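Side-chain contacts in VMB-1 (Vibrio alginolyticus, PDB 6JV4), which probably hydrolyses beta-lactam antibiotics to substituted beta-amino acids, as a zinc-dependent metallo-beta-lactamase of subclass B1: residues 49-54 / 92-97; 63-68 / 97-102; 148-153 / 157-162; 183-188 / 219-224; 200-203 / 207-210. All coordinates share one frame; numbering follows the deposited sequence.

How the contacts relate
Contacts 1 and 2, centres 4 Å apart, lie on one side of the fold, contacts 4 and 5 across its centre from contact 1, and contact 3 nearer the middle. Contacts 1 and 2 share Leu97, alternate along the chain and tie helices 58-70 and 91-96 to the seven-stranded sheet. Contact 3, a hairpin of the five-stranded sheet, packs Phe160 and Val151 on Ile52, so the sheets meet face to face. Contact 5, its centre about 10 Å from that of contact 3, adds strand 200-203, hydrogen-bonded to strand 158-162. Contact 4 joins helices 184-194 and 212-226, with contact 5 between its segments in sequence. This is the layered metallo-beta-lactamase sandwich, and contacts 3, 4 and 5 come close to zinc ligands.

Contact 1: residues 49-54 / 92-97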
# COMPACT_ATOMS: atom_id res chain seq x y z
N ALA A 49 -10.32 0.48 13.62
CA ALA A 49 -9.18 0.92 12.80
C ALA A 49 -8.81 -0.20 11.85
O ALA A 49 -9.01 -1.40 12.16
CB ALA A 49 -7.99 1.26 13.66
N HIS A 50 -8.18 0.21 10.75
CA HIS A 50 -7.82 -0.71 9.67
C HIS A 50 -6.46 -0.31 9.13
O HIS A 50 -6.20 0.90 9.03
CB HIS A 50 -8.87 -0.63 8.58
CG HIS A 50 -10.26 -0.91 9.07
ND1 HIS A 50 -10.80 -2.17 8.99
CD2 HIS A 50 -11.21 -0.11 9.58
CE1 HIS A 50 -12.06 -2.12 9.43
NE2 HIS A 50 -12.33 -0.88 9.78
N MET A 51 -5.61 -1.28 8.84
CA MET A 51 -4.30 -1.00 8.22
C MET A 51 -4.38 -1.19 6.71
O MET A 51 -4.98 -2.19 6.24
CB MET A 51 -3.20 -1.92 8.76
CG MET A 51 -2.90 -1.71 10.16
SD MET A 51 -1.47 -2.80 10.56
CE MET A 51 -1.71 -2.83 12.33
N ILE A 52 -3.69 -0.32 5.98
CA ILE A 52 -3.38 -0.49 4.55
C ILE A 52 -1.85 -0.65 4.49
O ILE A 52 -1.18 0.34 4.77
CB ILE A 52 -3.92 0.68 3.71
CG1 ILE A 52 -5.45 0.78 3.83
CG2 ILE A 52 -3.46 0.52 2.28
CD1 ILE A 52 -5.99 2.00 3.15
N ASP A 53 -1.41 -1.88 4.26
CA ASP A 53 -0.01 -2.34 4.38
C ASP A 53 0.37 -2.40 5.87
O ASP A 53 -0.14 -1.63 6.69
CB ASP A 53 0.97 -1.54 3.53
CG ASP A 53 0.85 -1.77 2.02
OD1 ASP A 53 -0.02 -2.61 1.57
OD2 ASP A 53 1.75 -1.23 1.30
N THR A 54 1.28 -3.31 6.17
CA THR A 54 1.96 -3.34 7.48
C THR A 54 3.22 -2.48 7.40
O THR A 54 3.87 -2.37 6.34
CB THR A 54 2.22 -4.79 7.92
OG1 THR A 54 3.00 -5.48 6.94
CG2 THR A 54 0.96 -5.57 8.17
N PRO A 92 1.71 -12.87 9.20
CA PRO A 92 1.72 -13.90 10.22
C PRO A 92 1.34 -13.33 11.59
O PRO A 92 0.50 -13.93 12.27
CB PRO A 92 3.15 -14.45 10.16
CG PRO A 92 3.57 -14.20 8.72
CD PRO A 92 2.96 -12.85 8.42
N LEU A 93 1.94 -12.20 11.97
CA LEU A 93 1.63 -11.54 13.26
C LEU A 93 0.15 -11.22 13.30
O LEU A 93 -0.48 -11.48 14.35
CB LEU A 93 2.47 -10.28 13.44
CG LEU A 93 2.12 -9.47 14.68
CD1 LEU A 93 2.41 -10.28 15.96
CD2 LEU A 93 2.84 -8.15 14.69
N LEU A 94 -0.41 -10.60 12.25
CA LEU A 94 -1.83 -10.19 12.33
C LEU A 94 -2.71 -11.44 12.41
O LEU A 94 -3.70 -11.44 13.21
CB LEU A 94 -2.19 -9.33 11.12
CG LEU A 94 -1.45 -8.00 11.00
CD1 LEU A 94 -1.88 -7.24 9.74
CD2 LEU A 94 -1.62 -7.11 12.19
N ASN A 95 -2.37 -12.48 11.67
CA ASN A 95 -3.18 -13.73 11.67
C ASN A 95 -3.11 -14.34 13.08
O ASN A 95 -4.17 -14.75 13.60
CB ASN A 95 -2.72 -14.67 10.56
CG ASN A 95 -3.22 -14.29 9.18
OD1 ASN A 95 -4.04 -13.36 9.02
ND2 ASN A 95 -2.66 -14.96 8.18
N ASP A 96 -1.93 -14.32 13.69
CA ASP A 96 -1.72 -14.79 15.09
C ASP A 96 -2.57 -14.00 16.10
O ASP A 96 -3.05 -14.68 17.03
CB ASP A 96 -0.26 -14.73 15.50
CG ASP A 96 0.55 -15.85 14.91
OD1 ASP A 96 -0.06 -16.79 14.38
OD2 ASP A 96 1.79 -15.77 14.98
N LEU A 97 -2.79 -12.69 15.90
CA LEU A 97 -3.63 -11.81 16.76
C LEU A 97 -5.09 -11.87 16.34
O LEU A 97 -5.87 -11.10 16.89
CB LEU A 97 -3.09 -10.38 16.71
CG LEU A 97 -1.64 -10.20 17.17
CD1 LEU A 97 -1.15 -8.79 16.89
CD2 LEU A 97 -1.50 -10.54 18.64
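Thr54 and Met51 receive the side chain of Leu94, which reaches from helix 91-96 onto strand 48-52 and the loop that follows it. In the metallo-beta-lactamase sandwich this is where an outer helix layer settles on the seven-stranded sheet. Leu94 does the work with both of its branches, the fork at CG splitting the two methyls between two partners. CD1 goes to Thr54 and meets its CG2 methyl at 3.6 Å, the two side chains sliding past each other in opposite directions rather than butting end on. CD2 turns to the strand, where Met51 CE approaches at 4.3 Å, a looser touch. Met51 covers that distance with an almost fully stretched chain (chi2 -175°), so it is the terminal methyl, not the sulfur, that comes closest to the leucine.

Thr54 is divided between two tasks. Its chi1 of 58° lodges OG1 between the backbone N and the carbonyl carbon and leaves CG2 facing the leucine, while OG1 bonds to Asp90 N just before helix 91-96. One side chain thereby meets the helix through a methyl and the chain leading into it through a hydroxyl. Around the contact, Ala78 of strand 74-79 and Ile65 of helix 58-70 help to enclose Leu94 and Met51, and all three touching residues are buried. The side chain of Thr54 is about 8 Å from that of the zinc ligand Asp86. Within the helix, the turn that carries Leu94 is closed by Asp96 N donating to Pro92 O at 2.8 Å.

Contact 2: residues 63-68 / 97-102; sequences QLIEWI and LKIKTY
Ile65 meets both Leu97 and Ile99 through a single atom, its CD1 methyl. Toward Leu97 the fit is tight: Ile65 CD1 and Leu97 CD1 reach for each other tip to tip and stop 3.6 Å apart. Toward Ile99 the same methyl is met more loosely, again tip to tip, with Ile99 CD1 at 4.2 Å. Closeness and burial do not go together here. Leu97, the nearer partner, is exposed and stands on the solvent side, whereas Ile99 is buried and also touches Ile75 of strand 74-79 and Leu94 of helix 91-96.

The isoleucine can serve both partners because its chain is stretched: CG1 lies beside the backbone N and CD1 carries straight on from it (chi2 163°), away from helix 58-70. On its inner side Ile65 also packs against Met51 and Leu94.

What brings two apolar residues to bear on one methyl is the end of helix 91-96. Lys98 takes positive phi (56°) in a Schellman motif, which ends the helix and lets the chain turn back towards strand 100-104, and Leu94 O accepts a probable hydrogen bond from Ile99 N. The lysine itself is exposed. Ile65 thus bridges two successive beta-alpha-beta crossovers: helix 58-70 links parallel strands 48-52 and 74-79, and helix 91-96 leads from strand 74-79 back to strand 100-104.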
# COMPACT_ATOMS: atom_id res chain seq x y z
N GLN A 63 4.30 -1.79 17.48
CA GLN A 63 4.19 -0.40 18.00
C GLN A 63 2.92 0.26 17.44
O GLN A 63 2.21 0.99 18.19
CB GLN A 63 5.42 0.42 17.66
CG GLN A 63 6.66 -0.06 18.42
CD GLN A 63 7.92 0.40 17.72
OE1 GLN A 63 7.88 1.18 16.77
NE2 GLN A 63 9.09 -0.05 18.19
N LEU A 64 2.62 -0.02 16.16
CA LEU A 64 1.42 0.58 15.53
C LEU A 64 0.16 0.02 16.22
O LEU A 64 -0.77 0.81 16.49
CB LEU A 64 1.40 0.27 14.04
CG LEU A 64 0.24 0.91 13.27
CD1 LEU A 64 0.20 2.42 13.48
CD2 LEU A 64 0.31 0.56 11.79
N ILE A 65 0.11 -1.28 16.47
CA ILE A 65 -1.05 -1.91 17.17
C ILE A 65 -1.19 -1.29 18.56
O ILE A 65 -2.33 -0.91 18.96
CB ILE A 65 -0.89 -3.43 17.21
CG1 ILE A 65 -1.11 -4.02 15.81
CG2 ILE A 65 -1.80 -4.09 18.24
CD1 ILE A 65 -0.58 -5.41 15.69
N GLU A 66 -0.09 -1.08 19.27
CA GLU A 66 -0.13 -0.45 20.63
C GLU A 66 -0.72 0.96 20.50
O GLU A 66 -1.58 1.34 21.34
CB GLU A 66 1.27 -0.39 21.27
CG GLU A 66 1.77 -1.74 21.74
CD GLU A 66 3.29 -1.89 21.90
OE1 GLU A 66 3.76 -3.07 21.94
OE2 GLU A 66 4.00 -0.84 21.98
N TRP A 67 -0.28 1.74 19.53
CA TRP A 67 -0.75 3.14 19.35
C TRP A 67 -2.24 3.15 19.05
O TRP A 67 -2.95 3.98 19.66
CB TRP A 67 0.02 3.84 18.24
CG TRP A 67 -0.46 5.22 17.94
CD1 TRP A 67 -0.05 6.38 18.54
CD2 TRP A 67 -1.35 5.61 16.88
NE1 TRP A 67 -0.64 7.46 17.93
CE2 TRP A 67 -1.46 7.02 16.93
CE3 TRP A 67 -2.10 4.90 15.94
CZ2 TRP A 67 -2.26 7.73 16.04
CZ3 TRP A 67 -2.90 5.61 15.08
CH2 TRP A 67 -2.99 7.00 15.13
N ILE A 68 -2.69 2.28 18.15
CA ILE A 68 -4.14 2.18 17.79
C ILE A 68 -4.94 1.88 19.06
O ILE A 68 -5.93 2.59 19.32
CB ILE A 68 -4.37 1.15 16.68
CG1 ILE A 68 -3.76 1.64 15.36
CG2 ILE A 68 -5.86 0.85 16.52
CD1 ILE A 68 -3.78 0.59 14.29
N LEU A 97 -2.79 -12.69 15.90
CA LEU A 97 -3.63 -11.81 16.76
C LEU A 97 -5.09 -11.87 16.34
O LEU A 97 -5.87 -11.10 16.89
CB LEU A 97 -3.09 -10.38 16.71
CG LEU A 97 -1.64 -10.20 17.17
CD1 LEU A 97 -1.15 -8.79 16.89
CD2 LEU A 97 -1.50 -10.54 18.64
N LYS A 98 -5.46 -12.72 15.38
CA LYS A 98 -6.84 -12.83 14.85
C LYS A 98 -7.33 -11.47 14.34
O LYS A 98 -8.52 -11.16 14.47
CB LYS A 98 -7.74 -13.46 15.93
CG LYS A 98 -7.14 -14.74 16.51
CD LYS A 98 -8.14 -15.85 16.69
CE LYS A 98 -7.50 -17.10 17.28
NZ LYS A 98 -8.11 -17.43 18.59
N ILE A 99 -6.43 -10.69 13.73
CA ILE A 99 -6.81 -9.48 12.97
C ILE A 99 -7.00 -9.94 11.52
O ILE A 99 -6.08 -10.58 11.01
CB ILE A 99 -5.71 -8.40 13.10
CG1 ILE A 99 -5.54 -7.96 14.55
CG2 ILE A 99 -5.99 -7.22 12.18
CD1 ILE A 99 -4.26 -7.18 14.78
N LYS A 100 -8.17 -9.75 10.92
CA LYS A 100 -8.44 -10.26 9.56
C LYS A 100 -7.45 -9.59 8.60
O LYS A 100 -7.19 -8.39 8.75
CB LYS A 100 -9.86 -9.96 9.06
CG LYS A 100 -10.99 -10.55 9.90
CD LYS A 100 -12.32 -10.62 9.17
CE LYS A 100 -13.33 -11.48 9.92
NZ LYS A 100 -13.89 -12.52 9.03
N THR A 101 -6.87 -10.38 7.73
CA THR A 101 -5.97 -9.90 6.67
C THR A 101 -6.63 -10.15 5.34
O THR A 101 -7.11 -11.26 5.07
CB THR A 101 -4.58 -10.52 6.78
OG1 THR A 101 -4.70 -11.94 6.79
CG2 THR A 101 -3.84 -10.05 8.01
N TYR A 102 -6.57 -9.15 4.46
CA TYR A 102 -7.18 -9.25 3.13
C TYR A 102 -6.10 -9.12 2.07
O TYR A 102 -5.23 -8.27 2.21
CB TYR A 102 -8.16 -8.12 2.91
CG TYR A 102 -9.47 -8.29 3.65
CD1 TYR A 102 -10.56 -8.87 3.02
CD2 TYR A 102 -9.56 -7.98 4.97
CE1 TYR A 102 -11.75 -9.08 3.70
CE2 TYR A 102 -10.74 -8.17 5.68
CZ TYR A 102 -11.84 -8.70 5.03
OH TYR A 102 -12.99 -8.85 5.73

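Contact 3: residues 148-153 / 157-162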
# COMPACT_ATOMS: atom_id res chain seq x y z
N ASN A 148 -0.27 -5.97 -7.76
CA ASN A 148 -0.39 -4.70 -7.02
C ASN A 148 -1.83 -4.15 -7.10
O ASN A 148 -2.42 -4.14 -8.22
CB ASN A 148 0.67 -3.67 -7.45
CG ASN A 148 0.80 -3.39 -8.93
OD1 ASN A 148 -0.18 -3.59 -9.73
ND2 ASN A 148 1.98 -2.99 -9.31
N ILE A 149 -2.39 -3.72 -5.97
CA ILE A 149 -3.69 -3.01 -5.92
C ILE A 149 -3.50 -1.61 -5.38
O ILE A 149 -2.51 -1.31 -4.69
CB ILE A 149 -4.69 -3.80 -5.03
CG1 ILE A 149 -4.13 -4.13 -3.67
CG2 ILE A 149 -5.13 -5.07 -5.76
CD1 ILE A 149 -5.16 -4.61 -2.66
N VAL A 150 -4.49 -0.75 -5.64
CA VAL A 150 -4.54 0.57 -5.01
C VAL A 150 -5.79 0.60 -4.13
O VAL A 150 -6.71 -0.22 -4.31
CB VAL A 150 -4.53 1.70 -6.06
CG1 VAL A 150 -3.26 1.64 -6.91
CG2 VAL A 150 -5.80 1.70 -6.90
N VAL A 151 -5.81 1.57 -3.23
CA VAL A 151 -6.94 1.69 -2.29
C VAL A 151 -7.38 3.14 -2.30
O VAL A 151 -6.54 4.02 -2.08
CB VAL A 151 -6.59 1.21 -0.88
CG1 VAL A 151 -7.84 1.23 -0.01
CG2 VAL A 151 -5.95 -0.17 -0.92
N TRP A 152 -8.66 3.36 -2.58
CA TRP A 152 -9.29 4.69 -2.65
C TRP A 152 -10.10 5.00 -1.42
O TRP A 152 -10.84 4.13 -1.01
CB TRP A 152 -10.19 4.72 -3.88
CG TRP A 152 -10.99 5.97 -4.10
CD1 TRP A 152 -12.35 5.99 -4.24
CD2 TRP A 152 -10.55 7.31 -4.36
NE1 TRP A 152 -12.78 7.26 -4.55
CE2 TRP A 152 -11.70 8.10 -4.61
CE3 TRP A 152 -9.30 7.95 -4.42
CZ2 TRP A 152 -11.62 9.44 -4.97
CZ3 TRP A 152 -9.22 9.29 -4.72
CH2 TRP A 152 -10.38 10.04 -5.01
N LEU A 153 -9.91 6.18 -0.85
CA LEU A 153 -10.66 6.64 0.34
C LEU A 153 -11.56 7.76 -0.16
O LEU A 153 -11.11 8.89 -0.31
CB LEU A 153 -9.68 7.12 1.41
CG LEU A 153 -8.60 6.13 1.82
CD1 LEU A 153 -7.75 6.68 2.97
CD2 LEU A 153 -9.16 4.79 2.16
N LYS A 157 -10.69 11.78 -0.59
CA LYS A 157 -10.10 11.78 -1.95
C LYS A 157 -8.60 11.47 -1.81
O LYS A 157 -7.76 12.07 -2.51
CB LYS A 157 -10.33 13.12 -2.67
CG LYS A 157 -11.77 13.63 -2.67
CD LYS A 157 -12.68 12.65 -3.34
CE LYS A 157 -14.13 13.09 -3.39
NZ LYS A 157 -14.72 13.09 -2.04
N ILE A 158 -8.30 10.49 -0.97
CA ILE A 158 -6.91 9.98 -0.82
C ILE A 158 -6.80 8.70 -1.61
O ILE A 158 -7.57 7.75 -1.34
CB ILE A 158 -6.53 9.80 0.64
CG1 ILE A 158 -6.51 11.14 1.36
CG2 ILE A 158 -5.19 9.04 0.73
CD1 ILE A 158 -6.40 11.03 2.85
N LEU A 159 -5.81 8.64 -2.48
CA LEU A 159 -5.54 7.39 -3.21
C LEU A 159 -4.24 6.80 -2.67
O LEU A 159 -3.17 7.47 -2.82
CB LEU A 159 -5.39 7.69 -4.70
CG LEU A 159 -5.02 6.45 -5.52
CD1 LEU A 159 -6.15 5.43 -5.47
CD2 LEU A 159 -4.72 6.87 -6.97
N PHE A 160 -4.30 5.65 -2.02
CA PHE A 160 -3.08 4.87 -1.63
C PHE A 160 -2.62 4.08 -2.84
O PHE A 160 -3.26 3.14 -3.29
CB PHE A 160 -3.31 3.92 -0.46
CG PHE A 160 -2.03 3.26 -0.04
CD1 PHE A 160 -1.08 3.99 0.64
CD2 PHE A 160 -1.75 1.95 -0.39
CE1 PHE A 160 0.14 3.42 1.00
CE2 PHE A 160 -0.53 1.38 -0.06
CZ PHE A 160 0.43 2.12 0.62
N GLY A 161 -1.53 4.54 -3.45
CA GLY A 161 -0.96 3.93 -4.65
C GLY A 161 -0.07 2.74 -4.36
O GLY A 161 0.03 1.81 -5.19
N GLY A 162 0.51 2.69 -3.18
CA GLY A 162 1.48 1.65 -2.85
C GLY A 162 2.63 1.65 -3.82
O GLY A 162 2.92 2.70 -4.46
O HOH W 1 0.12 -0.98 -5.15
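Val151 and Phe160 form a hydrogen-bonded antiparallel pair: Phe160 N gives to Val151 O at 2.8 Å, and Val151 N answers to Phe160 O in a nearly straight bond (165°). Leu153 and Ile158 make the next such pair. Leu153 O is gripped twice, by Ile158 N at 3.3 Å and weakly by Lys157 N, so two consecutive residues face one.

A water continues the ladder where the strands part, donating to Ile149 O at 2.7 Å and to Gly161 O at 2.8 Å.

Apolar contacts fill both faces. On one, Trp152 swings across with CG anti to its own N (chi1 177°). Leu159 CB lies at the indole edge, 3.9 Å from CE3, while Lys157 CD crosses to Trp152 CZ2 at 3.8 Å, its NZ bonding Pro154 O. The other carries Val151, Leu153, Ile158 and Phe160; there Leu153 CD1 touches Ile158 CB at 4.1 Å, and Ile52 of the seven-stranded sheet packs on Val151 and Phe160.

With Lys157 at positive phi (58°), this is a beta hairpin carrying a G1 bulge, and its second strand leads directly to the zinc ligand Cys163.

Contact 4: residues 183-188 / 219-224; sequences EWPNSM and ALALSA
Ala219 O is gripped by two donors of the same residue one turn on. Ser223 N gives the regular helical bond at 2.8 Å, and Ser223 OG adds a second to Ala219 O at 3.0 Å, the two coming from opposite faces of the carbonyl plane. In segment 183-188, Asn186 ND2 reaches back to Glu183 OE2 at 3.3 Å. That bond is nearly straight (166°) and lies close to the amide plane, but it meets the carboxylate from above its plane.

Between the segments the touch is purely apolar. Helices 184-194 and 212-226 run almost antiparallel (160°), with segment axes 9.0 Å apart. Ala221, small enough to let the backbones close in, puts its CB methyl against two neighbours: Trp184 CB at 3.8 Å and, equally far, Pro185 CG. Leu222 covers the outer side, its CD2 branch crossing the proline ring at a slant, 3.6 Å from Pro185 CG.

The indole of Trp184 continues past Ala221 CB, which lies 4.1 Å from Trp184 CG, and along Thr217 towards Phe164 and the zinc ligand His144, whose side chain is about 4 Å away. CG sits roughly opposite the backbone N (chi1 -156°). The ring stacks on Phe164 and NE1 bonds Phe164 O, which probably limits the indole's rotation. Pro185 O is bonded by Gln218 NE2, a polar link from just before segment 219-224.

Since the serine and asparagine bonds each stay within their own segment, cohesion between the two segments rests on methyl, methylene and ring-carbon contacts.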
# COMPACT_ATOMS: atom_id res chain seq x y z
N GLU A 183 3.19 -3.45 -19.19
CA GLU A 183 1.77 -3.29 -18.80
C GLU A 183 1.62 -2.04 -17.94
O GLU A 183 0.51 -1.45 -17.95
CB GLU A 183 1.24 -4.53 -18.08
CG GLU A 183 -0.27 -4.57 -17.97
CD GLU A 183 -1.05 -4.66 -19.29
OE1 GLU A 183 -0.42 -4.93 -20.35
OE2 GLU A 183 -2.24 -4.28 -19.28
N TRP A 184 2.65 -1.63 -17.20
CA TRP A 184 2.50 -0.61 -16.15
C TRP A 184 1.81 0.66 -16.66
O TRP A 184 0.94 1.21 -16.01
CB TRP A 184 3.84 -0.31 -15.52
CG TRP A 184 3.85 0.25 -14.13
CD1 TRP A 184 2.89 1.01 -13.48
CD2 TRP A 184 4.95 0.15 -13.22
NE1 TRP A 184 3.33 1.38 -12.24
CE2 TRP A 184 4.59 0.86 -12.05
CE3 TRP A 184 6.20 -0.49 -13.28
CZ2 TRP A 184 5.43 0.99 -10.96
CZ3 TRP A 184 6.98 -0.45 -12.15
CH2 TRP A 184 6.63 0.30 -11.04
N PRO A 185 2.18 1.23 -17.83
CA PRO A 185 1.52 2.46 -18.26
C PRO A 185 0.03 2.29 -18.54
O PRO A 185 -0.74 3.22 -18.29
CB PRO A 185 2.29 2.84 -19.52
CG PRO A 185 3.60 2.08 -19.44
CD PRO A 185 3.29 0.81 -18.70
N ASN A 186 -0.38 1.15 -19.09
CA ASN A 186 -1.81 0.87 -19.35
C ASN A 186 -2.54 0.72 -18.00
O ASN A 186 -3.61 1.29 -17.80
CB ASN A 186 -2.01 -0.40 -20.19
CG ASN A 186 -3.45 -0.58 -20.61
OD1 ASN A 186 -4.06 0.32 -21.18
ND2 ASN A 186 -4.02 -1.73 -20.31
N SER A 187 -1.97 -0.03 -17.08
CA SER A 187 -2.58 -0.16 -15.73
C SER A 187 -2.71 1.22 -15.10
O SER A 187 -3.72 1.51 -14.48
CB SER A 187 -1.71 -1.05 -14.90
OG SER A 187 -1.64 -2.34 -15.52
N MET A 188 -1.67 2.04 -15.22
CA MET A 188 -1.69 3.41 -14.65
C MET A 188 -2.80 4.26 -15.30
O MET A 188 -3.44 5.07 -14.55
CB MET A 188 -0.34 4.10 -14.79
CG MET A 188 -0.28 5.41 -13.97
SD MET A 188 -0.57 5.16 -12.18
CE MET A 188 0.88 4.25 -11.74
N ALA A 219 5.09 7.90 -17.06
CA ALA A 219 6.21 8.36 -17.92
C ALA A 219 7.48 7.59 -17.58
O ALA A 219 8.25 7.19 -18.53
CB ALA A 219 6.41 9.86 -17.83
N LEU A 220 7.73 7.31 -16.30
CA LEU A 220 8.92 6.50 -15.91
C LEU A 220 8.81 5.12 -16.55
O LEU A 220 9.88 4.59 -17.02
CB LEU A 220 9.02 6.33 -14.41
CG LEU A 220 9.43 7.58 -13.62
CD1 LEU A 220 9.42 7.29 -12.15
CD2 LEU A 220 10.78 8.06 -14.02
N ALA A 221 7.62 4.52 -16.54
CA ALA A 221 7.46 3.16 -17.09
C ALA A 221 7.64 3.21 -18.61
O ALA A 221 8.27 2.30 -19.20
CB ALA A 221 6.17 2.53 -16.67
N LEU A 222 7.09 4.23 -19.26
CA LEU A 222 7.24 4.33 -20.72
C LEU A 222 8.73 4.53 -21.06
O LEU A 222 9.19 3.89 -22.06
CB LEU A 222 6.36 5.46 -21.23
CG LEU A 222 4.87 5.17 -21.24
CD1 LEU A 222 4.11 6.47 -21.43
CD2 LEU A 222 4.42 4.10 -22.26
N SER A 223 9.47 5.32 -20.28
CA SER A 223 10.91 5.55 -20.55
C SER A 223 11.70 4.27 -20.34
O SER A 223 12.64 4.02 -21.12
CB SER A 223 11.44 6.67 -19.74
OG SER A 223 10.73 7.82 -20.15
N ALA A 224 11.33 3.46 -19.35
CA ALA A 224 12.01 2.17 -19.04
C ALA A 224 11.82 1.20 -20.21
O ALA A 224 12.80 0.48 -20.53
CB ALA A 224 11.48 1.56 -17.78

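Contact 5: residues 200-203 / 207-210; sequences LVVP and EVGD
The flat groups here are peptides, and those of Val201 and Gly209 meet through N-H and C=O in a single antiparallel bridge, a hydrogen-bonded pair, on an edge strand, 200-203, of the five-stranded sheet in the metallo-beta-lactamase fold. Val201 N reaches Gly209 O at 2.8 Å from well above the plane of that carbonyl (38° out of it). The return bond is different: Gly209 N meets Val201 O at 3.1 Å almost head-on to the carbonyl. Both are straight at the hydrogen. Gly209 O has a methyl beside it as well, Leu200 CD1 at 3.4 Å.

Leu200 starts off pointing away from segment 207-210, and its torsions bring it back: CG lies beside the carbonyl carbon (chi1 -172°), and chi2 of 63° folds CD1 inward. There it crosses Val208, with Leu200 CD1 3.8 Å from Val208 CG2. The other methyl of Val208 serves a second residue, CG1 lying alongside Val202 CG2 at 4.1 Å, so the forked valine spans two alternate residues of the strand. Val201, between them, lays its CG2 against Asp210 O at 3.5 Å.

Strand 200-203 bonds through its backbone to strand 158-162, and the turn between the two segments carries the zinc ligand His205. Beyond the bridge, the side chain of Asp210 caps a backbone N just past the segment, on the way into helix 212-226, and OD1 also bonds Ser212 OG. At the turn end, Pro203 brings the CG corner of its ring to 3.3 Å from Glu207 O.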
# COMPACT_ATOMS: atom_id res chain seq x y z
N LEU A 200 -4.85 13.59 -2.93
CA LEU A 200 -3.56 13.19 -2.33
C LEU A 200 -3.30 11.79 -2.85
O LEU A 200 -4.25 11.01 -2.85
CB LEU A 200 -3.69 13.18 -0.81
CG LEU A 200 -2.39 12.98 -0.02
CD1 LEU A 200 -1.42 14.12 -0.25
CD2 LEU A 200 -2.76 12.90 1.45
N VAL A 201 -2.12 11.57 -3.36
CA VAL A 201 -1.68 10.24 -3.80
C VAL A 201 -0.49 9.83 -2.93
O VAL A 201 0.46 10.63 -2.76
CB VAL A 201 -1.30 10.27 -5.29
CG1 VAL A 201 -0.74 8.91 -5.71
CG2 VAL A 201 -2.46 10.69 -6.15
N VAL A 202 -0.64 8.70 -2.25
CA VAL A 202 0.43 8.19 -1.36
C VAL A 202 1.20 7.12 -2.11
O VAL A 202 0.63 6.06 -2.40
CB VAL A 202 -0.17 7.65 -0.04
CG1 VAL A 202 0.93 7.13 0.85
CG2 VAL A 202 -1.02 8.69 0.67
N PRO A 203 2.48 7.37 -2.46
CA PRO A 203 3.31 6.34 -3.05
C PRO A 203 3.82 5.41 -1.96
O PRO A 203 3.84 5.74 -0.80
CB PRO A 203 4.42 7.13 -3.71
CG PRO A 203 4.66 8.26 -2.72
CD PRO A 203 3.27 8.60 -2.22
N GLU A 207 7.78 10.87 -0.94
CA GLU A 207 6.84 11.92 -0.49
C GLU A 207 5.48 11.71 -1.12
O GLU A 207 5.37 11.42 -2.34
CB GLU A 207 7.32 13.33 -0.85
CG GLU A 207 8.52 13.79 -0.07
CD GLU A 207 9.13 15.05 -0.68
OE1 GLU A 207 10.28 14.97 -1.20
OE2 GLU A 207 8.42 16.08 -0.69
N VAL A 208 4.47 11.99 -0.32
CA VAL A 208 3.08 12.09 -0.83
C VAL A 208 3.03 13.26 -1.81
O VAL A 208 3.81 14.22 -1.67
CB VAL A 208 2.06 12.27 0.31
CG1 VAL A 208 2.18 11.13 1.30
CG2 VAL A 208 2.16 13.61 1.02
N GLY A 209 2.07 13.23 -2.69
CA GLY A 209 1.83 14.34 -3.62
C GLY A 209 0.43 14.31 -4.18
O GLY A 209 -0.48 13.84 -3.50
N ASP A 210 0.28 14.95 -5.32
CA ASP A 210 -1.04 15.11 -5.95
C ASP A 210 -1.15 14.12 -7.08
O ASP A 210 -0.32 13.21 -7.21
CB ASP A 210 -1.21 16.57 -6.37
CG ASP A 210 -0.32 17.02 -7.49
OD1 ASP A 210 0.43 16.22 -8.04
OD2 ASP A 210 -0.37 18.25 -7.80